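Local coordinates for putative transcriptional regulator TRANSCRIPTION REGULATOR protein (Rhizobium meliloti, PDB 5NLA) that activates transcription as an AraC-like regulator that binds c-di-GMP by a PilZ-like mechanism, controlling extracellular polysaccharide production, probably through sequence-specific DNA binding, at residues A68-V73 with Y109-T114; D83-E88 with P105-E110; A87-W92 with A371-W376; S119-W124 with R153-P158. All blocks are in the same frame, centred on the assembly; numbering follows the deposited sequence.

Contact 1. Residues A68-V73 with Y109-T114; sequences APLVDV and YERSQT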
# COMPACT_ATOMS: atom_id res chain seq x y z
N ALA A 68 7.55 10.84 -0.42
CA ALA A 68 6.58 11.83 0.14
C ALA A 68 5.08 11.53 -0.01
O ALA A 68 4.33 11.71 0.96
CB ALA A 68 6.87 13.23 -0.40
N PRO A 69 4.63 11.11 -1.21
CA PRO A 69 3.23 10.70 -1.40
C PRO A 69 2.76 9.61 -0.45
O PRO A 69 1.56 9.52 -0.17
CB PRO A 69 3.22 10.15 -2.82
CG PRO A 69 4.28 10.89 -3.52
CD PRO A 69 5.37 11.07 -2.49
N LEU A 70 3.68 8.77 0.00
CA LEU A 70 3.35 7.64 0.87
C LEU A 70 3.55 7.97 2.33
O LEU A 70 2.66 7.80 3.16
CB LEU A 70 4.22 6.45 0.48
CG LEU A 70 3.86 5.10 1.08
CD1 LEU A 70 2.38 4.79 0.89
CD2 LEU A 70 4.72 3.99 0.46
N VAL A 71 4.75 8.45 2.64
CA VAL A 71 5.17 8.68 4.01
C VAL A 71 6.06 9.90 4.05
O VAL A 71 6.83 10.12 3.15
CB VAL A 71 5.97 7.48 4.58
CG1 VAL A 71 5.02 6.40 5.12
CG2 VAL A 71 6.92 6.89 3.55
N ASP A 72 5.91 10.68 5.11
CA ASP A 72 6.90 11.67 5.46
C ASP A 72 7.97 10.97 6.29
O ASP A 72 7.63 10.28 7.26
CB ASP A 72 6.27 12.78 6.29
CG ASP A 72 7.19 13.97 6.45
OD1 ASP A 72 8.28 14.00 5.83
OD2 ASP A 72 6.79 14.90 7.18
N VAL A 73 9.23 11.14 5.90
CA VAL A 73 10.36 10.48 6.55
C VAL A 73 11.32 11.47 7.21
O VAL A 73 11.43 12.62 6.79
CB VAL A 73 11.15 9.57 5.58
CG1 VAL A 73 10.25 8.45 5.07
CG2 VAL A 73 11.74 10.36 4.42
N TYR A 109 9.01 7.23 10.00
CA TYR A 109 8.00 7.45 8.97
C TYR A 109 6.64 7.84 9.56
O TYR A 109 6.25 7.38 10.63
CB TYR A 109 7.88 6.21 8.06
CG TYR A 109 7.70 4.90 8.81
CD1 TYR A 109 6.45 4.46 9.21
CD2 TYR A 109 8.81 4.11 9.14
CE1 TYR A 109 6.29 3.26 9.89
CE2 TYR A 109 8.66 2.90 9.82
CZ TYR A 109 7.39 2.48 10.19
OH TYR A 109 7.23 1.29 10.89
N GLU A 110 5.93 8.69 8.83
CA GLU A 110 4.55 9.04 9.18
C GLU A 110 3.71 9.14 7.92
O GLU A 110 4.11 9.77 6.95
CB GLU A 110 4.50 10.37 9.94
CG GLU A 110 3.11 10.72 10.45
CD GLU A 110 3.11 11.85 11.46
OE1 GLU A 110 4.13 12.57 11.59
OE2 GLU A 110 2.07 12.03 12.14
N ARG A 111 2.55 8.49 7.96
CA ARG A 111 1.46 8.77 7.02
C ARG A 111 0.36 9.34 7.88
O ARG A 111 -0.20 8.64 8.72
CB ARG A 111 1.00 7.49 6.33
CG ARG A 111 -0.06 7.70 5.28
CD ARG A 111 -0.19 6.49 4.38
NE ARG A 111 -1.23 6.68 3.38
CZ ARG A 111 -1.11 7.41 2.28
NH1 ARG A 111 -0.00 8.09 1.99
NH2 ARG A 111 -2.13 7.48 1.44
N SER A 112 0.07 10.64 7.70
CA SER A 112 -0.82 11.38 8.61
C SER A 112 -2.24 11.65 8.08
O SER A 112 -2.54 11.48 6.90
CB SER A 112 -0.16 12.70 8.97
OG SER A 112 -0.09 13.52 7.82
N GLN A 113 -3.10 12.11 8.99
CA GLN A 113 -4.46 12.56 8.64
C GLN A 113 -4.43 13.61 7.52
O GLN A 113 -5.13 13.46 6.53
CB GLN A 113 -5.20 13.11 9.86
CG GLN A 113 -5.35 12.13 11.03
CD GLN A 113 -6.61 11.26 10.97
OE1 GLN A 113 -7.06 10.82 9.89
NE2 GLN A 113 -7.18 10.99 12.15
N THR A 114 -3.58 14.61 7.68
CA THR A 114 -3.43 15.70 6.70
C THR A 114 -3.09 15.17 5.31
O THR A 114 -3.65 15.62 4.30
CB THR A 114 -2.31 16.69 7.11
OG1 THR A 114 -2.52 17.11 8.46
CG2 THR A 114 -2.31 17.93 6.21
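Arg111 reaches back to the turn at Pro69 and Leu70, where its NH1 donates to two backbone oxygens, 3.0 Å to Pro69 O and 2.9 Å to Leu70 O. Both acceptors lie near the guanidinium plane, at its edge; NH1 meets a lone pair of Pro69 O but stands 27° out of the carbonyl plane of Leu70. Leu70 CD1 lies over one face. With CG anti to the backbone N (chi1 -176°), the extended chain runs past Leu70 O. NE and NH2 are bonded elsewhere, to Leu155 O and Ser119 OG, which fixes the rotation of the group. This end is buried and closely packed, as are the side chains of Val71 and Tyr109, which lie side by side with CG1 of the valine 4.1 Å from CB of the tyrosine. Asp72 and Glu110, a hydrogen-bonded antiparallel pair (Asp72 N to Glu110 O 2.7 Å), send their side chains to the looser, more solvent-accessible side; their carboxylates do not touch, OD2 of Asp72 being 5.7 Å from OE1 of Glu110. Strand 72-74 is the outermost strand, within this chain, of a five-stranded antiparallel sheet: strand 107-111 separates it from strand 159-163, and helix 59-67 meets Val73 through Phe60 and Arg64.

Contact 2. Residues D83-E88 with P105-E110; sequences DGFPAE and PAHSYE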
# COMPACT_ATOMS: atom_id res chain seq x y z
N ASP A 83 26.33 12.30 6.71
CA ASP A 83 26.61 10.86 6.70
C ASP A 83 26.19 10.16 5.39
O ASP A 83 26.81 9.18 5.00
CB ASP A 83 25.92 10.15 7.90
CG ASP A 83 26.40 10.66 9.28
OD1 ASP A 83 27.58 11.10 9.39
OD2 ASP A 83 25.61 10.61 10.24
N GLY A 84 25.15 10.64 4.74
CA GLY A 84 24.59 9.97 3.58
C GLY A 84 23.41 9.11 3.98
O GLY A 84 23.09 8.98 5.16
N PHE A 85 22.76 8.53 2.98
CA PHE A 85 21.55 7.76 3.20
C PHE A 85 21.34 6.79 2.03
O PHE A 85 20.47 7.01 1.18
CB PHE A 85 20.37 8.71 3.37
CG PHE A 85 19.14 8.05 3.92
CD1 PHE A 85 18.96 7.94 5.29
CD2 PHE A 85 18.15 7.56 3.06
CE1 PHE A 85 17.83 7.33 5.80
CE2 PHE A 85 17.01 6.95 3.57
CZ PHE A 85 16.85 6.82 4.94
N PRO A 86 22.13 5.70 1.99
CA PRO A 86 22.10 4.76 0.87
C PRO A 86 20.82 3.92 0.84
O PRO A 86 20.62 3.08 1.70
CB PRO A 86 23.31 3.88 1.12
CG PRO A 86 23.47 3.87 2.60
CD PRO A 86 22.92 5.17 3.11
N ALA A 87 19.97 4.16 -0.16
CA ALA A 87 18.66 3.53 -0.25
C ALA A 87 18.33 3.14 -1.69
O ALA A 87 18.83 3.74 -2.64
CB ALA A 87 17.58 4.42 0.34
N GLU A 88 17.48 2.12 -1.82
CA GLU A 88 17.11 1.54 -3.09
C GLU A 88 15.66 1.11 -3.04
O GLU A 88 15.23 0.46 -2.08
CB GLU A 88 17.95 0.30 -3.39
CG GLU A 88 18.94 0.46 -4.53
CD GLU A 88 19.41 -0.89 -5.05
OE1 GLU A 88 19.56 -1.84 -4.24
OE2 GLU A 88 19.60 -1.00 -6.29
N PRO A 105 18.22 2.64 5.07
CA PRO A 105 18.81 2.80 6.42
C PRO A 105 17.75 3.12 7.49
O PRO A 105 16.58 3.29 7.16
CB PRO A 105 19.77 3.99 6.25
CG PRO A 105 19.95 4.16 4.79
CD PRO A 105 18.66 3.71 4.17
N ALA A 106 18.17 3.19 8.75
CA ALA A 106 17.23 3.48 9.84
C ALA A 106 16.64 4.85 9.64
O ALA A 106 17.36 5.81 9.42
CB ALA A 106 17.90 3.41 11.20
N HIS A 107 15.31 4.93 9.69
CA HIS A 107 14.61 6.22 9.63
C HIS A 107 13.28 6.07 10.34
O HIS A 107 12.92 4.97 10.78
CB HIS A 107 14.39 6.64 8.17
CG HIS A 107 13.52 5.69 7.41
ND1 HIS A 107 13.96 4.46 6.99
CD2 HIS A 107 12.22 5.77 7.04
CE1 HIS A 107 12.98 3.82 6.39
NE2 HIS A 107 11.91 4.60 6.41
N SER A 108 12.58 7.18 10.48
CA SER A 108 11.23 7.16 10.98
C SER A 108 10.28 7.62 9.86
O SER A 108 10.69 8.29 8.89
CB SER A 108 11.12 8.01 12.24
OG SER A 108 11.29 9.37 11.92
N TYR A 109 9.01 7.23 10.00
CA TYR A 109 8.00 7.45 8.97
C TYR A 109 6.64 7.84 9.56
O TYR A 109 6.25 7.38 10.63
CB TYR A 109 7.88 6.21 8.06
CG TYR A 109 7.70 4.90 8.81
CD1 TYR A 109 6.45 4.46 9.21
CD2 TYR A 109 8.81 4.11 9.14
CE1 TYR A 109 6.29 3.26 9.89
CE2 TYR A 109 8.66 2.90 9.82
CZ TYR A 109 7.39 2.48 10.19
OH TYR A 109 7.23 1.29 10.89
N GLU A 110 5.93 8.69 8.83
CA GLU A 110 4.55 9.04 9.18
C GLU A 110 3.71 9.14 7.92
O GLU A 110 4.11 9.77 6.95
CB GLU A 110 4.50 10.37 9.94
CG GLU A 110 3.11 10.72 10.45
CD GLU A 110 3.11 11.85 11.46
OE1 GLU A 110 4.13 12.57 11.59
OE2 GLU A 110 2.07 12.03 12.14
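Pro105 lies over one face of the Phe85 ring in a CH-pi contact, joining the loop before strand 88-94 to the short connection by which the chain leaves strand 97-104 of the seven-stranded sheet for strand 107-111 of the five-stranded one. The evidence is positional: Pro105 CD is 3.8 Å from the centroid of the Phe85 ring and only 18° off its normal, displaced toward the rim. CD faces the CE2 and CZ side of the ring, while Pro105 CB and CG cover CD1 and CE1. With CG anti to the backbone N (chi1 -167°), the Phe85 ring is carried out from the loop to Pro105.

Apolar contacts flank this CH-pi contact. Pro86 CD meets Pro105 CG at 3.6 Å, the two rings crossing obliquely, and the Ala87 methyl lies 4.0 Å from Pro105 CD, which also lies against Pro86 O. At the edge of the Phe85 ring, CZ approaches His107 CB at 4.1 Å. Helix 59-67 adds Phe60, edge-to-face with Phe85, and Trp63.

Polar bonds hold each side separately. Gln59 OE1 accepts from Phe85 N and Asp53 OD1 from Ala87 N. Within segment 105-110, His107 folds its imidazole back on its own chain: ND1 donates to Pro105 O at 2.9 Å with an N-H...O angle of 172°, the oxygen lying practically in the plane of the ring.

Contact 3. Residues A87-W92 with A371-W376; sequences AELTGW and ATIGDW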
# COMPACT_ATOMS: atom_id res chain seq x y z
N ALA A 87 19.97 4.16 -0.16
CA ALA A 87 18.66 3.53 -0.25
C ALA A 87 18.33 3.14 -1.69
O ALA A 87 18.83 3.74 -2.64
CB ALA A 87 17.58 4.42 0.34
N GLU A 88 17.48 2.12 -1.82
CA GLU A 88 17.11 1.54 -3.09
C GLU A 88 15.66 1.11 -3.04
O GLU A 88 15.23 0.46 -2.08
CB GLU A 88 17.95 0.30 -3.39
CG GLU A 88 18.94 0.46 -4.53
CD GLU A 88 19.41 -0.89 -5.05
OE1 GLU A 88 19.56 -1.84 -4.24
OE2 GLU A 88 19.60 -1.00 -6.29
N LEU A 89 14.91 1.49 -4.07
CA LEU A 89 13.58 0.98 -4.35
C LEU A 89 13.65 0.35 -5.72
O LEU A 89 14.29 0.89 -6.62
CB LEU A 89 12.54 2.10 -4.36
CG LEU A 89 11.67 2.43 -3.14
CD1 LEU A 89 10.21 2.61 -3.55
CD2 LEU A 89 11.77 1.42 -2.00
N THR A 90 12.99 -0.79 -5.87
CA THR A 90 12.94 -1.47 -7.15
C THR A 90 11.51 -1.95 -7.35
O THR A 90 11.01 -2.72 -6.54
CB THR A 90 13.96 -2.62 -7.18
OG1 THR A 90 15.17 -2.21 -6.51
CG2 THR A 90 14.29 -3.03 -8.59
N GLY A 91 10.86 -1.46 -8.41
CA GLY A 91 9.42 -1.64 -8.62
C GLY A 91 9.04 -2.50 -9.82
O GLY A 91 9.47 -2.24 -10.94
N TRP A 92 8.24 -3.54 -9.57
CA TRP A 92 7.67 -4.41 -10.61
C TRP A 92 6.15 -4.28 -10.57
O TRP A 92 5.56 -4.38 -9.50
CB TRP A 92 8.05 -5.88 -10.38
CG TRP A 92 9.49 -6.11 -10.04
CD1 TRP A 92 10.10 -5.89 -8.84
CD2 TRP A 92 10.50 -6.64 -10.91
NE1 TRP A 92 11.43 -6.24 -8.90
CE2 TRP A 92 11.70 -6.70 -10.17
CE3 TRP A 92 10.50 -7.06 -12.25
CZ2 TRP A 92 12.90 -7.16 -10.71
CZ3 TRP A 92 11.70 -7.52 -12.80
CH2 TRP A 92 12.88 -7.57 -12.03
N ALA A 371 10.67 11.40 -10.57
CA ALA A 371 9.57 10.50 -10.26
C ALA A 371 9.45 10.26 -8.75
O ALA A 371 10.36 10.60 -7.99
CB ALA A 371 9.74 9.18 -10.99
N THR A 372 8.32 9.69 -8.35
CA THR A 372 8.07 9.28 -6.96
C THR A 372 7.35 7.93 -6.92
O THR A 372 6.96 7.39 -7.95
CB THR A 372 7.19 10.29 -6.19
OG1 THR A 372 5.82 10.08 -6.52
CG2 THR A 372 7.60 11.72 -6.47
N ILE A 373 7.18 7.41 -5.71
CA ILE A 373 6.46 6.15 -5.50
C ILE A 373 4.95 6.30 -5.79
O ILE A 373 4.28 5.33 -6.15
CB ILE A 373 6.73 5.56 -4.10
CG1 ILE A 373 6.34 4.09 -4.05
CG2 ILE A 373 6.04 6.34 -2.98
CD1 ILE A 373 6.79 3.39 -2.79
N GLY A 374 4.43 7.52 -5.63
CA GLY A 374 3.04 7.84 -5.99
C GLY A 374 2.73 7.54 -7.44
O GLY A 374 1.65 7.07 -7.76
N ASP A 375 3.71 7.80 -8.30
CA ASP A 375 3.64 7.48 -9.72
C ASP A 375 3.67 5.97 -10.01
O ASP A 375 3.09 5.52 -11.00
CB ASP A 375 4.78 8.20 -10.46
CG ASP A 375 4.67 9.72 -10.37
OD1 ASP A 375 3.62 10.28 -10.80
OD2 ASP A 375 5.61 10.36 -9.86
N TRP A 376 4.35 5.21 -9.16
CA TRP A 376 4.37 3.74 -9.25
C TRP A 376 3.04 3.15 -8.79
O TRP A 376 2.65 2.07 -9.24
CB TRP A 376 5.50 3.15 -8.39
CG TRP A 376 6.89 3.41 -8.89
CD1 TRP A 376 7.28 4.26 -9.89
CD2 TRP A 376 8.10 2.84 -8.37
NE1 TRP A 376 8.64 4.23 -10.04
CE2 TRP A 376 9.17 3.37 -9.12
CE3 TRP A 376 8.38 1.92 -7.35
CZ2 TRP A 376 10.51 3.01 -8.88
CZ3 TRP A 376 9.71 1.55 -7.11
CH2 TRP A 376 10.76 2.10 -7.87
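The backbones of Gly91 and Trp376 approach to 7.4 Å between their CA atoms, against 8.9 Å between those of Leu89 and Ile373, so the short, weakly bonded helix about 373-376 stands off strand 88-94 and side chains bridge the gap. Trp376 does most of this. Its first side-chain bond points toward the strand, and the six-membered end of the indole arrives first: CZ3 is 3.5 Å from Gly91 N and equally close to Gly91 CA. Because glycine has no side chain, the ring rests on the backbone itself at this position. Leu89 O lies near the indole plane, at the edge of the ring by CH2.

At the N-terminal end of the helix, Thr372, at the N-cap position, and Asp375 form a capping box. Thr372 N donates to Asp375 OD2 at 3.2 Å, and the oxygen accepts through its anti lone pair; Thr372 OG1 accepts a weak bond from Gly374 N. These bonds brace the first turn, from which Ile373 and Trp376 reach the sheet.

Leu89 touches both. Its CD1 meets Ile373 CD1 at 3.6 Å, the side chains crossing at about a right angle, and the same methyl lies 3.7 Å from Trp376 CZ3. Leu89 CB also borders CH2 and CZ3 of the indole. Around this cluster, Phe49 and Thr51 of strand 49-52 and Leu98 of strand 97-104 meet Trp376, Trp63 and Met67 of helix 59-67 touch Leu89, and Leu70 packs on Ile373.

Contact 4. Residues S119-W124 with R153-P158; sequences SPIDHW and RSLGYP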
# COMPACT_ATOMS: atom_id res chain seq x y z
N SER A 119 -4.79 12.47 -0.28
CA SER A 119 -4.09 11.37 -0.94
C SER A 119 -5.04 10.43 -1.67
O SER A 119 -6.03 9.94 -1.07
CB SER A 119 -3.27 10.54 0.06
OG SER A 119 -2.57 9.52 -0.62
N PRO A 120 -4.73 10.13 -2.95
CA PRO A 120 -5.43 9.11 -3.71
C PRO A 120 -4.96 7.66 -3.45
O PRO A 120 -5.46 6.73 -4.10
CB PRO A 120 -5.15 9.51 -5.16
CG PRO A 120 -3.84 10.17 -5.12
CD PRO A 120 -3.73 10.84 -3.78
N ILE A 121 -4.02 7.47 -2.53
CA ILE A 121 -3.45 6.15 -2.29
C ILE A 121 -4.23 5.50 -1.14
O ILE A 121 -4.35 6.10 -0.05
CB ILE A 121 -1.94 6.25 -1.97
CG1 ILE A 121 -1.19 6.82 -3.18
CG2 ILE A 121 -1.36 4.89 -1.61
CD1 ILE A 121 0.21 7.32 -2.88
N ASP A 122 -4.79 4.32 -1.39
CA ASP A 122 -5.46 3.52 -0.36
C ASP A 122 -5.19 2.02 -0.51
O ASP A 122 -6.00 1.18 -0.09
CB ASP A 122 -6.96 3.79 -0.41
CG ASP A 122 -7.57 3.43 -1.75
OD1 ASP A 122 -6.83 3.16 -2.72
OD2 ASP A 122 -8.81 3.45 -1.83
N HIS A 123 -4.04 1.70 -1.06
CA HIS A 123 -3.69 0.32 -1.33
C HIS A 123 -3.66 -0.45 -0.01
O HIS A 123 -3.50 0.14 1.06
CB HIS A 123 -2.31 0.23 -2.02
CG HIS A 123 -2.26 0.81 -3.40
ND1 HIS A 123 -2.49 2.14 -3.66
CD2 HIS A 123 -1.98 0.24 -4.60
CE1 HIS A 123 -2.38 2.36 -4.96
NE2 HIS A 123 -2.06 1.22 -5.55
N TRP A 124 -3.84 -1.77 -0.10
CA TRP A 124 -3.53 -2.66 1.01
C TRP A 124 -2.03 -2.93 0.91
O TRP A 124 -1.52 -3.36 -0.12
CB TRP A 124 -4.30 -3.97 0.87
CG TRP A 124 -5.76 -3.80 0.64
CD1 TRP A 124 -6.40 -3.86 -0.55
CD2 TRP A 124 -6.77 -3.53 1.62
NE1 TRP A 124 -7.74 -3.64 -0.38
CE2 TRP A 124 -7.99 -3.44 0.95
CE3 TRP A 124 -6.75 -3.35 3.01
CZ2 TRP A 124 -9.19 -3.18 1.60
CZ3 TRP A 124 -7.94 -3.08 3.66
CH2 TRP A 124 -9.14 -3.01 2.95
N ARG A 153 -1.20 -3.50 6.55
CA ARG A 153 -1.71 -2.14 6.77
C ARG A 153 -2.46 -1.63 5.54
O ARG A 153 -1.99 -1.80 4.40
CB ARG A 153 -0.53 -1.17 7.02
CG ARG A 153 -0.18 -0.94 8.47
CD ARG A 153 0.63 0.33 8.64
NE ARG A 153 1.89 0.27 7.91
CZ ARG A 153 3.00 -0.38 8.30
NH1 ARG A 153 3.06 -1.10 9.44
NH2 ARG A 153 4.08 -0.33 7.51
N SER A 154 -3.60 -0.98 5.76
CA SER A 154 -4.18 -0.13 4.72
C SER A 154 -3.50 1.23 4.68
O SER A 154 -3.19 1.81 5.72
CB SER A 154 -5.65 0.10 4.94
OG SER A 154 -6.13 0.91 3.89
N LEU A 155 -3.30 1.74 3.47
CA LEU A 155 -2.74 3.07 3.30
C LEU A 155 -3.80 4.18 3.45
O LEU A 155 -3.47 5.36 3.31
CB LEU A 155 -2.04 3.18 1.95
CG LEU A 155 -0.90 2.18 1.74
CD1 LEU A 155 -0.28 2.44 0.38
CD2 LEU A 155 0.15 2.30 2.83
N GLY A 156 -5.04 3.80 3.73
CA GLY A 156 -6.10 4.74 4.07
C GLY A 156 -6.20 5.12 5.53
O GLY A 156 -6.91 6.08 5.86
N TYR A 157 -5.56 4.35 6.42
CA TYR A 157 -5.47 4.71 7.84
C TYR A 157 -4.09 5.28 8.13
O TYR A 157 -3.10 4.78 7.61
CB TYR A 157 -5.70 3.52 8.76
CG TYR A 157 -7.13 3.15 8.98
CD1 TYR A 157 -8.01 4.03 9.61
CD2 TYR A 157 -7.62 1.88 8.60
CE1 TYR A 157 -9.34 3.68 9.82
CE2 TYR A 157 -8.94 1.52 8.82
CZ TYR A 157 -9.80 2.42 9.43
OH TYR A 157 -11.12 2.06 9.65
N PRO A 158 -4.02 6.31 8.99
CA PRO A 158 -2.73 6.86 9.36
C PRO A 158 -1.90 5.92 10.22
O PRO A 158 -2.44 5.04 10.88
CB PRO A 158 -3.08 8.14 10.13
CG PRO A 158 -4.47 7.95 10.61
CD PRO A 158 -5.14 6.99 9.68
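Leu155 sets its CD1 methyl against Ile121 CG2, the two side chains crossing one another at a slant, and the same methyl meets His123 CB at 3.8 Å. The leucine CG is anti to the carbonyl carbon, beside the backbone N (chi1 -59°), and lies close to His123 O as well. The setting is the end of an antiparallel pairing in the seven-stranded sheet, where strand 150-154 runs out into a type I beta turn from Ser154 to Tyr157 and segment 119-124 leads into strand 124-129.

Trp124 and Ser154 form a non-hydrogen-bonded pair with CA atoms 4.5 Å apart. Their side chains lie on the same face, and Ser154 CB is equally near, at 4.1 Å, to CE3 and CZ3 of the Trp124 indole. Beside them, Leu155 N donates to His123 O at 2.9 Å, approaching nearly along the C=O axis; it is the one backbone bond that closes the contact.

All the touching residues are buried, and several polar ends find partners beyond the two segments. The first side-chain bond of Asp122 points away from segment 153-158, and OD2 is bonded to ND1 of His256, while Trp124 NE1 bonds to Tyr175 O. Two ST turns shape the backbone. In one, Ser119 OG accepts from Ile121 N; in the other, Ser154 OG, also bonded to Glu253 OE2, accepts from Gly156 N at 3.1 Å with an N-H...O angle of 166°.

How the contacts relate
From the N terminus, segment 68-73 opens contact 1, and 83-88 opens contact 2 before running on into 87-92, so contacts 2 and 3 start from one stretch and share Ala87 and Glu88. Segments 105-110 and 109-114 then close contacts 2 and 1 on strand 107-111; contact 2 opens inside the loop of contact 1, and both end on the same stretch. Contact 4 follows in series and ties strand 150-154 to the approach to strand 124-129, while 371-376 closes contact 3 last, crossing contact 1 and enclosing contact 4. Arg111 links contacts 1 and 4, and Pro69 and Leu70 touch Thr372 and Ile373, joining the loop that leads into the five-stranded sheet to the helix packed on the seven-stranded one.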